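Local atomic coordinates of uncharacterized peroxidase-related protein (Silicibacter sp., PDB entry 2PFX), a protein that is of unknown function but, as a peroxidase-related member of the AhpD-like carboxymuconolactone decarboxylase family, probably takes part in thiol-based peroxide reduction. Residues Y44-N47 with V48-N52; P104-G107 with E108-M112; E74-A77 with V78-S82. All coordinates share one frame; numbering follows the deposited sequence.

Contact 1: residues Y44-N47 with V48-N52; sequences YAFN and VEKLN
N47 caps the start of helix 48-63, and K50 lies across its side chain. N47 OD1 accepts from K50 N at 3.1 Å, with the donor 41° out of the amide carbonyl plane. CG of N47 stands opposite the backbone N (chi1 -180°), which lets OD1 fold back onto the first helical turn. N47 O takes L51 N at 3.1 Å. One residue thus serves two N-H groups, one with its side chain and one with its main chain.

The side chain of K50 can be followed outward. K50 CB is 3.5 Å from N47 O. K50 CG lies 3.6 Å from N47 OD1, against the amide. K50 CD meets the ring of F46, 3.8 Å from F46 CZ. K50 CE passes N47 ND2 at 4.2 Å. The chain then bends at its last torsion (chi4 -72°), and NZ ends in a salt bridge with D60 of the second subunit. A bound acetate, probably from the crystallisation liquor, also lies close to this side chain.

Further back in the turn, Y44 CB rests 3.8 Å from L51 CA. A type I beta turn from Y44 to N47 joins helix 39-44 to helix 48-63. A45, V48 and L51 pack on helix 21-34, while Y44 and F46 meet W159 of the second subunit edge-to-face.

Contact 2: residues P104-G107 with E108-M112; sequences PQLG and EMLVM
Backbone bonds tie P104-G107 to E108-M112 in four successive i to i+4 links. E108 N donates to P104 O at 3.1 Å, and this donor lies in the carbonyl plane. M109 N to Q105 O and L110 N to L106 O are both 3.0 Å long. V111 N reaches G107 O, also at 3.0 Å, tilted 26° from the carbonyl plane.

Side-chain carbons rest beside the same carbonyls. M109 CG comes within 3.2 Å of Q105 O. E108 CG lies 3.4 Å from P104 O. V111 CG2 is closer still, 3.1 Å from G107 O, so the packing there is tight. CG2 stands anti to the carbonyl carbon of V111, which turns it toward the carbonyl of the preceding turn.

The whole stretch is the short alpha helix 104-112, which follows helix 87-101 in an all-helical fold of the AhpD-like type. One side of it is turned to helix 70-84, where L106 and L110 pack on M75 while L110 and V111 pack on V78.

Apolar contact between side chains is modest. L106 CD1 lies 4.3 Å from L110 CG, one turn along. M109 is a selenomethionine with an extended chain, and its methyl crosses towards the amide of Q105. That contact is doubtful in detail, since Q105 has two conformers.

Charge is confined to E108. OE2 of E108 forms a salt bridge with R191 of the same chain. OE1 has a weak, long ion pair with R191 of the third subunit. Q105 and E108 also pack on H187 of that subunit.

Contact 3: residues E74-A77 with V78-S82; sequences EMIA and VVVSS
S81 approaches the flat peptide carbonyl of A77 from both faces. On one face, S81 OG donates to A77 O at 2.6 Å, standing 36° out of the carbonyl plane. On the opposite face, S81 N donates to the same oxygen, A77 O, at 2.9 Å, tilted 23°. OG lies beside its own backbone N (chi1 -54°), which brings the hydroxyl back to the carbonyl one turn earlier. The I76 carbonyl is met differently: V80 N reaches I76 O at 3.0 Å, nearly in line with the C=O bond.

V78 N to E74 O and V79 N to M75 O continue the alpha-helical pattern. Each valine leans CG2 on the carbonyl oxygen one turn back: V78 CG2 on E74 O at 3.4 Å, V80 CG2 on I76 O at 3.3 Å. I76 and V80 run alongside each other one turn apart, their CG2 methyls 4.1 Å from each other.

Every residue in the contact is buried, and helices 87-101, 104-112, 121-136 and 155-178 all pack around it. E74 OE1 is hydrogen-bonded to H93 on helix 87-101, which also carries C89 beside S81. This is consistent with the Glu, CXXC and His arrangement of AhpD-like proteins. Without the hydroxyl, as with an alanine here, A77 O would probably lose the shorter of its two bonds from S81, and a small gap would open beside C89 and L90.

The hydroxyl of S81 spends its proton within its own helix, so this polar group can sit in the core without a donor bond to another helix.

In the fold
Contact 3 is the core element, centred about 7 Å from the centre of the chain. Contact 2 is also buried but lies further out, and contact 1 is a partly buried turn at the periphery. Contacts 2 and 3 each lie within one helix, 104-112 and 70-84, and a probable hydrogen bond from S82 OG to V111 O, 2.6 Å, joins them. Contact 1 spans the turn between helices 39-44 and 48-63 and touches neither. In contact 3 the apolar side chains pack outward on four other helices. Both buried contacts carry an acid: E74 meets a histidine, E108 the C-terminal arginine. Contact 1 relies on an amide cap, and its lysine reaches another subunit.

Contact 1: residues Y44-N47 with V48-N52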
# COMPACT_ATOMS: atom_id res chain seq x y z
N TYR A 44 -26.70 1.49 19.25
CA TYR A 44 -27.01 2.91 19.38
C TYR A 44 -28.09 3.19 20.41
O TYR A 44 -28.26 4.35 20.82
CB TYR A 44 -27.46 3.49 18.03
CG TYR A 44 -26.28 3.77 17.12
CD1 TYR A 44 -25.81 2.78 16.28
CD2 TYR A 44 -25.65 5.00 17.12
CE1 TYR A 44 -24.73 3.04 15.45
CE2 TYR A 44 -24.57 5.27 16.30
CZ TYR A 44 -24.13 4.27 15.47
OH TYR A 44 -23.06 4.51 14.64
N ALA A 45 -28.79 2.13 20.80
CA ALA A 45 -29.95 2.27 21.67
C ALA A 45 -29.66 2.71 23.09
O ALA A 45 -30.61 2.95 23.86
CB ALA A 45 -30.73 0.95 21.66
N PHE A 46 -28.42 2.85 23.52
CA PHE A 46 -28.18 3.42 24.85
C PHE A 46 -28.58 4.88 24.93
O PHE A 46 -28.74 5.46 26.01
CB PHE A 46 -26.71 3.26 25.26
CG PHE A 46 -25.74 4.14 24.50
CD1 PHE A 46 -25.25 3.70 23.28
CD2 PHE A 46 -25.31 5.36 24.99
CE1 PHE A 46 -24.37 4.48 22.56
CE2 PHE A 46 -24.44 6.16 24.27
CZ PHE A 46 -23.97 5.71 23.05
N ASN A 47 -28.74 5.52 23.76
CA ASN A 47 -29.10 6.94 23.72
C ASN A 47 -30.07 7.18 22.56
O ASN A 47 -29.70 7.03 21.39
CB ASN A 47 -27.84 7.76 23.56
CG ASN A 47 -28.07 9.25 23.50
OD1 ASN A 47 -28.90 9.72 22.72
ND2 ASN A 47 -27.30 9.97 24.31
N VAL A 48 -31.32 7.54 22.84
CA VAL A 48 -32.28 7.51 21.73
C VAL A 48 -32.00 8.58 20.69
O VAL A 48 -32.35 8.47 19.52
CB VAL A 48 -33.71 7.56 22.30
CG1 VAL A 48 -33.99 8.83 23.10
CG2 VAL A 48 -34.66 7.35 21.13
N GLU A 49 -31.37 9.68 21.09
CA GLU A 49 -31.00 10.73 20.15
C GLU A 49 -30.01 10.19 19.12
O GLU A 49 -30.08 10.48 17.93
CB GLU A 49 -30.34 11.90 20.85
CG GLU A 49 -31.26 12.86 21.58
CD GLU A 49 -32.41 12.20 22.31
OE1 GLU A 49 -33.32 11.70 21.62
OE2 GLU A 49 -32.40 12.16 23.56
N LYS A 50 -29.06 9.39 19.60
CA LYS A 50 -28.09 8.79 18.71
C LYS A 50 -28.74 7.78 17.79
O LYS A 50 -28.47 7.73 16.59
CB LYS A 50 -26.98 8.16 19.55
CG LYS A 50 -26.19 9.21 20.35
CD LYS A 50 -24.87 8.67 20.86
CE LYS A 50 -24.10 9.75 21.61
NZ LYS A 50 -23.55 10.80 20.70
N LEU A 51 -29.63 6.97 18.33
CA LEU A 51 -30.36 5.97 17.53
C LEU A 51 -31.20 6.64 16.46
O LEU A 51 -31.32 6.24 15.31
CB LEU A 51 -31.26 5.16 18.46
CG LEU A 51 -32.23 4.17 17.80
CD1 LEU A 51 -31.47 3.05 17.10
CD2 LEU A 51 -33.18 3.64 18.85
N ASN A 52 -31.85 7.73 16.86
CA ASN A 52 -32.66 8.53 15.95
C ASN A 52 -31.85 9.08 14.78
O ASN A 52 -32.29 9.06 13.62
CB ASN A 52 -33.30 9.67 16.73
CG ASN A 52 -34.49 9.21 17.55
OD1 ASN A 52 -35.01 8.11 17.40
ND2 ASN A 52 -34.90 10.11 18.43

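Contact 2: residues P104-G107 with E108-M112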
# COMPACT_ATOMS: atom_id res chain seq x y z
N PRO A 104 -28.38 -16.02 -4.22
CA PRO A 104 -27.32 -16.19 -3.22
C PRO A 104 -25.93 -16.01 -3.81
O PRO A 104 -25.09 -15.44 -3.09
CB PRO A 104 -27.56 -17.61 -2.73
CG PRO A 104 -29.05 -17.77 -2.84
CD PRO A 104 -29.33 -17.15 -4.19
N GLN A 105 -25.73 -16.48 -5.05
CA GLN A 105 -24.40 -16.38 -5.66
C GLN A 105 -23.97 -14.94 -5.87
O GLN A 105 -22.78 -14.62 -5.77
CB GLN A 105 -24.35 -17.12 -7.00
CG GLN A 105 -22.92 -17.38 -7.44
CD GLN A 105 -22.73 -17.48 -8.93
OE1 GLN A 105 -23.60 -17.10 -9.72
NE2 GLN A 105 -21.59 -18.02 -9.34
N LEU A 106 -24.91 -14.06 -6.16
CA LEU A 106 -24.54 -12.65 -6.32
C LEU A 106 -24.04 -12.09 -4.99
O LEU A 106 -23.04 -11.37 -4.96
CB LEU A 106 -25.72 -11.81 -6.80
CG LEU A 106 -25.47 -10.30 -6.95
CD1 LEU A 106 -24.46 -10.08 -8.06
CD2 LEU A 106 -26.77 -9.56 -7.18
N GLY A 107 -24.74 -12.43 -3.90
CA GLY A 107 -24.23 -11.96 -2.60
C GLY A 107 -22.82 -12.42 -2.31
O GLY A 107 -22.03 -11.64 -1.77
N GLU A 108 -22.53 -13.67 -2.70
CA GLU A 108 -21.20 -14.19 -2.38
C GLU A 108 -20.14 -13.52 -3.19
O GLU A 108 -19.05 -13.18 -2.73
CB GLU A 108 -21.20 -15.71 -2.58
CG GLU A 108 -22.18 -16.41 -1.66
CD GLU A 108 -21.72 -16.31 -0.22
OE1 GLU A 108 -20.71 -17.00 0.07
OE2 GLU A 108 -22.31 -15.58 0.60
N MSE A 109 -20.47 -13.32 -4.46
CA MSE A 109 -19.57 -12.64 -5.37
C MSE A 109 -19.22 -11.25 -4.87
O MSE A 109 -18.07 -10.86 -4.91
CB MSE A 109 -20.17 -12.55 -6.78
CG MSE A 109 -20.18 -13.87 -7.53
SE MSE A 109 -21.29 -13.69 -9.12
CE MSE A 109 -20.34 -15.07 -10.07
N LEU A 110 -20.19 -10.48 -4.38
CA LEU A 110 -19.92 -9.11 -3.96
C LEU A 110 -19.13 -9.11 -2.65
O LEU A 110 -18.31 -8.24 -2.41
CB LEU A 110 -21.22 -8.32 -3.82
CG LEU A 110 -22.09 -8.18 -5.08
CD1 LEU A 110 -23.21 -7.17 -4.90
CD2 LEU A 110 -21.29 -7.77 -6.30
N VAL A 111 -19.42 -10.14 -1.84
CA VAL A 111 -18.71 -10.23 -0.56
C VAL A 111 -17.24 -10.52 -0.79
O VAL A 111 -16.34 -9.98 -0.13
CB VAL A 111 -19.37 -11.30 0.32
CG1 VAL A 111 -18.43 -11.77 1.42
CG2 VAL A 111 -20.66 -10.76 0.92
N MSE A 112 -16.96 -11.38 -1.77
CA MSE A 112 -15.63 -11.91 -2.03
C MSE A 112 -14.81 -11.17 -3.06
O MSE A 112 -13.66 -10.79 -2.83
CB MSE A 112 -15.77 -13.37 -2.49
CG MSE A 112 -16.41 -14.25 -1.40
SE MSE A 112 -16.87 -15.96 -2.10
CE MSE A 112 -17.32 -16.80 -0.43

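Contact 3: residues E74-A77 with V78-S82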
# COMPACT_ATOMS: atom_id res chain seq x y z
N GLU A 74 -27.77 -1.73 -1.72
CA GLU A 74 -27.22 -2.84 -0.92
C GLU A 74 -25.96 -3.41 -1.57
O GLU A 74 -25.05 -3.84 -0.86
CB GLU A 74 -28.25 -3.95 -0.75
CG GLU A 74 -29.33 -3.69 0.27
CD GLU A 74 -28.84 -3.48 1.69
OE1 GLU A 74 -27.64 -3.67 1.95
OE2 GLU A 74 -29.70 -3.14 2.54
N MSE A 75 -25.91 -3.42 -2.90
CA MSE A 75 -24.72 -3.90 -3.59
C MSE A 75 -23.52 -3.01 -3.29
O MSE A 75 -22.39 -3.45 -3.10
CB MSE A 75 -25.03 -3.98 -5.10
CG MSE A 75 -26.00 -5.10 -5.43
SE MSE A 75 -26.56 -4.94 -7.29
CE MSE A 75 -25.00 -5.88 -7.87
N ILE A 76 -23.76 -1.71 -3.24
CA ILE A 76 -22.71 -0.77 -2.94
C ILE A 76 -22.21 -1.06 -1.53
O ILE A 76 -21.02 -1.13 -1.27
CB ILE A 76 -23.20 0.69 -3.03
CG1 ILE A 76 -23.41 1.20 -4.46
CG2 ILE A 76 -22.27 1.64 -2.31
CD1 ILE A 76 -24.18 2.51 -4.53
N ALA A 77 -23.19 -1.26 -0.65
CA ALA A 77 -22.82 -1.51 0.74
C ALA A 77 -21.86 -2.66 0.91
O ALA A 77 -20.88 -2.60 1.66
CB ALA A 77 -24.09 -1.77 1.54
N VAL A 78 -22.16 -3.75 0.23
CA VAL A 78 -21.34 -4.96 0.33
C VAL A 78 -19.97 -4.80 -0.29
O VAL A 78 -18.97 -5.30 0.20
CB VAL A 78 -22.05 -6.16 -0.33
CG1 VAL A 78 -21.16 -7.40 -0.32
CG2 VAL A 78 -23.34 -6.43 0.41
N VAL A 79 -19.90 -4.10 -1.42
CA VAL A 79 -18.58 -3.88 -2.03
C VAL A 79 -17.72 -3.02 -1.12
O VAL A 79 -16.54 -3.31 -0.86
CB VAL A 79 -18.77 -3.27 -3.43
CG1 VAL A 79 -17.47 -2.69 -3.96
CG2 VAL A 79 -19.33 -4.33 -4.36
N VAL A 80 -18.26 -1.94 -0.58
CA VAL A 80 -17.53 -1.14 0.41
C VAL A 80 -17.09 -2.03 1.56
O VAL A 80 -15.91 -2.02 1.92
CB VAL A 80 -18.36 0.05 0.92
CG1 VAL A 80 -17.60 0.85 1.97
CG2 VAL A 80 -18.74 0.97 -0.25
N SER A 81 -18.00 -2.80 2.14
CA SER A 81 -17.68 -3.66 3.27
C SER A 81 -16.62 -4.70 2.99
O SER A 81 -15.86 -5.11 3.85
CB SER A 81 -18.93 -4.43 3.69
OG SER A 81 -19.99 -3.54 3.94
N SER A 82 -16.62 -5.19 1.75
CA SER A 82 -15.64 -6.19 1.37
C SER A 82 -14.25 -5.57 1.38
O SER A 82 -13.27 -6.14 1.86
CB SER A 82 -15.98 -6.76 -0.01
OG SER A 82 -15.03 -7.74 -0.41